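Local structure of alcohol dehydrogenase (Thermus sp., 4CPD) at residues A150-Q163 with R289-A301. The protein probably catalyses the NAD-dependent interconversion of alcohols with aldehydes or ketones, as a zinc-containing medium-chain alcohol dehydrogenase. Residues are numbered along the deposited sequence; the frame is centred on the assembly and turned at random.
Sequences AGDILSTAYGGLIQ and RIGLANVHLYIDA. With ZN (zinc ion), chain E; NAD (nicotinamide-adenine-dinucleotide), chain G.
Tyr298 lays its ring across helix 153-163, a knob set among Tyr158, Gly159, Ile162 and Gln163. Gly159 makes room for it: its CA sits over one face, 3.7 Å from the ring centroid in a CH-pi contact. With CG beside the backbone N (chi1 -55°), the ring reaches along to Gln163, whose NE2 comes in at the ring edge and donates to Tyr298 OH at 2.6 Å, bent to 149°. The rest of that amide stacks on the Arg289 guanidinium, planes 24° apart, with Gln163 OE1 over its centre; Arg289 NE makes its salt bridge with Asp285 of the second subunit. Were Tyr298 an alanine, Gln163 NE2 would probably lose this acceptor and a gap would open over Gly159. Arg289 lies near the end of strand 286-290, the edge strand of this chain's Rossmann-type parallel sheet, which continues antiparallel into the second subunit; the chain then passes the coenzyme: Gly291 O accepts from the nicotinamide amide N7N, while Ala293 N donates to its O7N at 2.7 Å. Ala293 CB meets Thr156 OG1, which also lies 3.4 Å from NAD C4N, the hydride-exchanging carbon in this family. Toward the helix start, Val295 CG1 packs on Ser155 CB (3.7 Å), just beyond Asp152, whose OD2 binds the zinc ion with Cys38 and His59.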
loop_
_atom_site.group_PDB
_atom_site.type_symbol
_atom_site.label_atom_id
_atom_site.label_comp_id
_atom_site.label_asym_id
_atom_site.label_seq_id
_atom_site.Cartn_x
_atom_site.Cartn_y
_atom_site.Cartn_z
ATOM N N ALA A 150 -7.524 -24.037 -0.050
ATOM C CA ALA A 150 -6.232 -23.516 0.365
ATOM C C ALA A 150 -5.319 -23.169 -0.810
ATOM O O ALA A 150 -4.454 -22.283 -0.691
ATOM C CB ALA A 150 -5.543 -24.512 1.274
ATOM N N GLY A 151 -5.498 -23.880 -1.922
ATOM C CA GLY A 151 -4.638 -23.694 -3.067
ATOM C C GLY A 151 -4.910 -22.440 -3.871
ATOM O O GLY A 151 -4.009 -21.996 -4.631
ATOM N N ASP A 152 -6.114 -21.859 -3.709
ATOM C CA ASP A 152 -6.474 -20.693 -4.538
ATOM C C ASP A 152 -7.348 -19.700 -3.802
ATOM O O ASP A 152 -6.821 -18.803 -3.164
ATOM C CB ASP A 152 -7.061 -21.171 -5.878
ATOM C CG ASP A 152 -7.467 -20.071 -6.775
ATOM O OD1 ASP A 152 -7.395 -18.888 -6.389
ATOM O OD2 ASP A 152 -7.911 -20.403 -7.887
ATOM N N ILE A 153 -8.661 -19.840 -3.866
ATOM C CA ILE A 153 -9.522 -18.718 -3.457
ATOM C C ILE A 153 -9.521 -18.338 -1.945
ATOM O O ILE A 153 -9.710 -17.175 -1.601
ATOM C CB ILE A 153 -10.956 -18.891 -3.942
ATOM C CG1 ILE A 153 -11.565 -20.169 -3.385
ATOM C CG2 ILE A 153 -11.016 -18.922 -5.463
ATOM C CD1 ILE A 153 -13.078 -20.120 -3.468
ATOM N N LEU A 154 -9.286 -19.306 -1.058
ATOM C CA LEU A 154 -9.204 -19.011 0.364
ATOM C C LEU A 154 -7.897 -18.294 0.695
ATOM O O LEU A 154 -7.878 -17.301 1.404
ATOM C CB LEU A 154 -9.351 -20.285 1.208
ATOM C CG LEU A 154 -9.266 -20.097 2.720
ATOM C CD1 LEU A 154 -10.222 -19.003 3.191
ATOM C CD2 LEU A 154 -9.568 -21.386 3.434
ATOM N N SER A 155 -6.790 -18.798 0.183
ATOM C CA SER A 155 -5.497 -18.161 0.444
ATOM C C SER A 155 -5.412 -16.774 -0.212
ATOM O O SER A 155 -4.696 -15.912 0.259
ATOM C CB SER A 155 -4.372 -19.065 -0.045
ATOM O OG SER A 155 -4.328 -20.257 0.714
ATOM N N THR A 156 -6.159 -16.583 -1.289
ATOM C CA THR A 156 -6.242 -15.299 -1.947
ATOM C C THR A 156 -6.903 -14.273 -1.027
ATOM O O THR A 156 -6.374 -13.185 -0.801
ATOM C CB THR A 156 -7.006 -15.425 -3.295
ATOM O OG1 THR A 156 -6.211 -16.184 -4.204
ATOM C CG2 THR A 156 -7.247 -14.113 -3.920
ATOM N N ALA A 157 -8.076 -14.618 -0.529
ATOM C CA ALA A 157 -8.812 -13.743 0.383
ATOM C C ALA A 157 -8.039 -13.534 1.714
ATOM O O ALA A 157 -7.906 -12.437 2.214
ATOM C CB ALA A 157 -10.165 -14.347 0.658
ATOM N N TYR A 158 -7.540 -14.613 2.279
ATOM C CA TYR A 158 -6.732 -14.559 3.488
ATOM C C TYR A 158 -5.586 -13.570 3.267
ATOM O O TYR A 158 -5.393 -12.625 4.053
ATOM C CB TYR A 158 -6.189 -15.947 3.777
ATOM C CG TYR A 158 -5.477 -16.066 5.051
ATOM C CD1 TYR A 158 -6.175 -16.277 6.224
ATOM C CD2 TYR A 158 -4.076 -15.997 5.109
ATOM C CE1 TYR A 158 -5.501 -16.409 7.449
ATOM C CE2 TYR A 158 -3.390 -16.133 6.313
ATOM C CZ TYR A 158 -4.100 -16.339 7.485
ATOM O OH TYR A 158 -3.422 -16.449 8.686
ATOM N N GLY A 159 -4.839 -13.782 2.185
ATOM C CA GLY A 159 -3.672 -12.971 1.864
ATOM C C GLY A 159 -4.079 -11.509 1.762
ATOM O O GLY A 159 -3.439 -10.624 2.357
ATOM N N GLY A 160 -5.166 -11.262 1.042
ATOM C CA GLY A 160 -5.666 -9.921 0.884
ATOM C C GLY A 160 -5.841 -9.248 2.220
ATOM O O GLY A 160 -5.450 -8.092 2.393
ATOM N N LEU A 161 -6.422 -9.982 3.170
ATOM C CA LEU A 161 -6.735 -9.440 4.483
ATOM C C LEU A 161 -5.506 -9.294 5.355
ATOM O O LEU A 161 -5.387 -8.295 6.090
ATOM C CB LEU A 161 -7.753 -10.294 5.204
ATOM C CG LEU A 161 -9.116 -10.304 4.545
ATOM C CD1 LEU A 161 -9.966 -11.410 5.162
ATOM C CD2 LEU A 161 -9.774 -8.954 4.676
ATOM N N ILE A 162 -4.597 -10.259 5.313
ATOM C CA ILE A 162 -3.354 -10.089 6.096
ATOM C C ILE A 162 -2.506 -8.893 5.605
ATOM O O ILE A 162 -1.987 -8.108 6.421
ATOM C CB ILE A 162 -2.482 -11.338 6.087
ATOM C CG1 ILE A 162 -3.243 -12.512 6.703
ATOM C CG2 ILE A 162 -1.195 -11.104 6.849
ATOM C CD1 ILE A 162 -3.576 -12.371 8.158
ATOM N N GLN A 163 -2.387 -8.759 4.287
ATOM C CA GLN A 163 -1.641 -7.670 3.704
ATOM C C GLN A 163 -2.335 -6.354 4.015
ATOM O O GLN A 163 -1.682 -5.326 4.234
ATOM C CB GLN A 163 -1.443 -7.900 2.196
ATOM C CG GLN A 163 -0.380 -8.967 1.881
ATOM C CD GLN A 163 -0.516 -9.571 0.491
ATOM O OE1 GLN A 163 -1.079 -8.948 -0.406
ATOM N NE2 GLN A 163 -0.001 -10.788 0.305
ATOM N N ARG A 289 -3.021 -1.525 -2.059
ATOM C CA ARG A 289 -2.250 -2.607 -2.619
ATOM C C ARG A 289 -3.089 -3.377 -3.643
ATOM O O ARG A 289 -4.265 -3.625 -3.443
ATOM C CB ARG A 289 -1.685 -3.516 -1.529
ATOM C CG ARG A 289 -0.723 -4.545 -2.121
ATOM C CD ARG A 289 0.004 -5.363 -1.071
ATOM N NE ARG A 289 0.929 -6.317 -1.675
ATOM C CZ ARG A 289 1.727 -7.140 -0.995
ATOM N NH1 ARG A 289 1.744 -7.146 0.330
ATOM N NH2 ARG A 289 2.519 -7.967 -1.644
ATOM N N ILE A 290 -2.458 -3.743 -4.747
ATOM C CA ILE A 290 -3.111 -4.507 -5.811
ATOM C C ILE A 290 -2.148 -5.560 -6.321
ATOM O O ILE A 290 -0.973 -5.288 -6.503
ATOM C CB ILE A 290 -3.589 -3.600 -6.967
ATOM C CG1 ILE A 290 -4.225 -4.435 -8.081
ATOM C CG2 ILE A 290 -2.458 -2.747 -7.535
ATOM C CD1 ILE A 290 -5.208 -3.642 -8.922
ATOM N N GLY A 291 -2.644 -6.768 -6.531
ATOM C CA GLY A 291 -1.781 -7.852 -6.953
ATOM C C GLY A 291 -2.434 -9.215 -7.059
ATOM O O GLY A 291 -3.556 -9.423 -6.615
ATOM N N LEU A 292 -1.705 -10.150 -7.648
ATOM C CA LEU A 292 -2.104 -11.530 -7.663
ATOM C C LEU A 292 -1.609 -12.205 -6.386
ATOM O O LEU A 292 -0.568 -11.838 -5.830
ATOM C CB LEU A 292 -1.528 -12.211 -8.896
ATOM C CG LEU A 292 -1.816 -11.519 -10.241
ATOM C CD1 LEU A 292 -1.310 -12.373 -11.389
ATOM C CD2 LEU A 292 -3.299 -11.212 -10.462
ATOM N N ALA A 293 -2.347 -13.208 -5.931
ATOM C CA ALA A 293 -2.093 -13.837 -4.639
ATOM C C ALA A 293 -0.741 -14.400 -4.548
ATOM O O ALA A 293 -0.181 -14.820 -5.542
ATOM C CB ALA A 293 -3.078 -14.945 -4.424
ATOM N N ASN A 294 -0.215 -14.435 -3.339
ATOM C CA ASN A 294 1.091 -15.043 -3.061
ATOM C C ASN A 294 0.815 -16.211 -2.126
ATOM O O ASN A 294 1.223 -16.267 -0.956
ATOM C CB ASN A 294 2.029 -14.020 -2.439
ATOM C CG ASN A 294 3.384 -14.591 -2.110
ATOM O OD1 ASN A 294 3.804 -15.593 -2.673
ATOM N ND2 ASN A 294 4.080 -13.957 -1.196
ATOM N N VAL A 295 0.085 -17.159 -2.681
ATOM C CA VAL A 295 -0.469 -18.272 -1.931
ATOM C C VAL A 295 0.525 -18.997 -1.048
ATOM O O VAL A 295 0.200 -19.346 0.088
ATOM C CB VAL A 295 -1.121 -19.285 -2.874
ATOM C CG1 VAL A 295 -1.626 -20.484 -2.091
ATOM C CG2 VAL A 295 -2.271 -18.635 -3.648
ATOM N N HIS A 296 1.723 -19.215 -1.555
ATOM C CA HIS A 296 2.738 -19.974 -0.815
ATOM C C HIS A 296 3.026 -19.372 0.549
ATOM O O HIS A 296 3.337 -20.085 1.480
ATOM C CB HIS A 296 4.049 -20.028 -1.578
ATOM C CG HIS A 296 3.923 -20.586 -2.958
ATOM N ND1 HIS A 296 3.245 -19.930 -3.962
ATOM C CD2 HIS A 296 4.392 -21.735 -3.506
ATOM C CE1 HIS A 296 3.306 -20.641 -5.068
ATOM N NE2 HIS A 296 3.986 -21.745 -4.815
ATOM N N LEU A 297 2.947 -18.043 0.645
ATOM C CA LEU A 297 3.265 -17.372 1.870
ATOM C C LEU A 297 2.265 -17.753 2.973
ATOM O O LEU A 297 2.646 -17.806 4.114
ATOM C CB LEU A 297 3.278 -15.851 1.652
ATOM C CG LEU A 297 3.933 -15.043 2.800
ATOM C CD1 LEU A 297 5.388 -15.401 2.937
ATOM C CD2 LEU A 297 3.787 -13.541 2.576
ATOM N N TYR A 298 1.008 -18.021 2.601
ATOM C CA TYR A 298 -0.087 -18.201 3.534
ATOM C C TYR A 298 -0.593 -19.624 3.666
ATOM O O TYR A 298 -1.273 -19.949 4.615
ATOM C CB TYR A 298 -1.248 -17.320 3.084
ATOM C CG TYR A 298 -0.831 -15.873 2.940
ATOM C CD1 TYR A 298 -0.430 -15.144 4.054
ATOM C CD2 TYR A 298 -0.824 -15.240 1.700
ATOM C CE1 TYR A 298 -0.037 -13.830 3.937
ATOM C CE2 TYR A 298 -0.424 -13.928 1.574
ATOM C CZ TYR A 298 -0.032 -13.240 2.695
ATOM O OH TYR A 298 0.355 -11.945 2.601
ATOM N N ILE A 299 -0.280 -20.478 2.715
ATOM C CA ILE A 299 -0.939 -21.779 2.626
ATOM C C ILE A 299 -0.793 -22.635 3.885
ATOM O O ILE A 299 -1.710 -23.323 4.241
ATOM C CB ILE A 299 -0.455 -22.561 1.391
ATOM C CG1 ILE A 299 -1.378 -23.732 1.110
ATOM C CG2 ILE A 299 0.974 -23.061 1.588
ATOM C CD1 ILE A 299 -1.143 -24.335 -0.250
ATOM N N ASP A 300 0.338 -22.572 4.576
ATOM C CA ASP A 300 0.540 -23.424 5.760
ATOM C C ASP A 300 -0.417 -23.025 6.879
ATOM O O ASP A 300 -1.012 -23.895 7.521
ATOM C CB ASP A 300 1.999 -23.408 6.218
ATOM C CG ASP A 300 2.940 -24.034 5.174
ATOM O OD1 ASP A 300 2.738 -25.208 4.824
ATOM O OD2 ASP A 300 3.851 -23.349 4.641
ATOM N N ALA A 301 -0.597 -21.716 7.072
ATOM C CA ALA A 301 -1.505 -21.213 8.091
ATOM C C ALA A 301 -2.927 -21.514 7.725
ATOM O O ALA A 301 -3.729 -21.831 8.583
ATOM C CB ALA A 301 -1.338 -19.730 8.274
HETATM ZN ZN ZN E . -8.413 -19.348 -9.407
HETATM P PA NAD G . -17.100 -14.398 -9.631
HETATM O O1A NAD G . -17.740 -15.779 -9.480
HETATM O O2A NAD G . -17.195 -13.673 -10.970
HETATM O O5B NAD G . -17.570 -13.356 -8.484
HETATM C C5B NAD G . -17.717 -11.966 -8.770
HETATM C C4B NAD G . -18.812 -11.368 -7.891
HETATM O O4B NAD G . -18.750 -9.936 -7.942
HETATM C C3B NAD G . -20.204 -11.793 -8.372
HETATM O O3B NAD G . -21.079 -12.168 -7.297
HETATM C C2B NAD G . -20.745 -10.557 -9.032
HETATM O O2B NAD G . -22.173 -10.493 -8.959
HETATM C C1B NAD G . -20.068 -9.470 -8.221
HETATM N N9A NAD G . -20.035 -8.222 -8.983
HETATM C C8A NAD G . -19.725 -8.118 -10.291
HETATM N N7A NAD G . -19.809 -6.818 -10.663
HETATM C C5A NAD G . -20.169 -6.088 -9.581
HETATM C C6A NAD G . -20.416 -4.664 -9.284
HETATM N N6A NAD G . -20.281 -3.766 -10.273
HETATM N N1A NAD G . -20.778 -4.294 -8.027
HETATM C C2A NAD G . -20.909 -5.202 -7.040
HETATM N N3A NAD G . -20.696 -6.524 -7.245
HETATM C C4A NAD G . -20.328 -7.019 -8.466
HETATM O O3 NAD G . -15.514 -14.499 -9.311
HETATM P PN NAD G . -14.770 -15.124 -8.012
HETATM O O1N NAD G . -14.594 -16.594 -8.341
HETATM O O2N NAD G . -15.387 -14.613 -6.705
HETATM O O5D NAD G . -13.347 -14.363 -8.105
HETATM C C5D NAD G . -13.292 -13.013 -7.602
HETATM C C4D NAD G . -12.346 -12.074 -8.346
HETATM O O4D NAD G . -11.027 -12.253 -7.810
HETATM C C3D NAD G . -12.249 -12.330 -9.850
HETATM O O3D NAD G . -12.014 -11.074 -10.510
HETATM C C2D NAD G . -11.067 -13.294 -9.972
HETATM O O2D NAD G . -10.426 -13.350 -11.272
HETATM C C1D NAD G . -10.168 -12.741 -8.864
HETATM N N1N NAD G . -9.170 -13.697 -8.357
HETATM C C2N NAD G . -7.965 -13.166 -8.130
HETATM C C3N NAD G . -6.907 -13.922 -7.651
HETATM C C7N NAD G . -5.616 -13.188 -7.427
HETATM O O7N NAD G . -4.539 -13.760 -7.488
HETATM N N7N NAD G . -5.697 -11.876 -7.132
HETATM C C4N NAD G . -7.108 -15.288 -7.388
HETATM C C5N NAD G . -8.374 -15.837 -7.629
HETATM C C6N NAD G . -9.402 -15.016 -8.119
HETATM O O HOH W 1 -6.919 -17.386 -9.638
#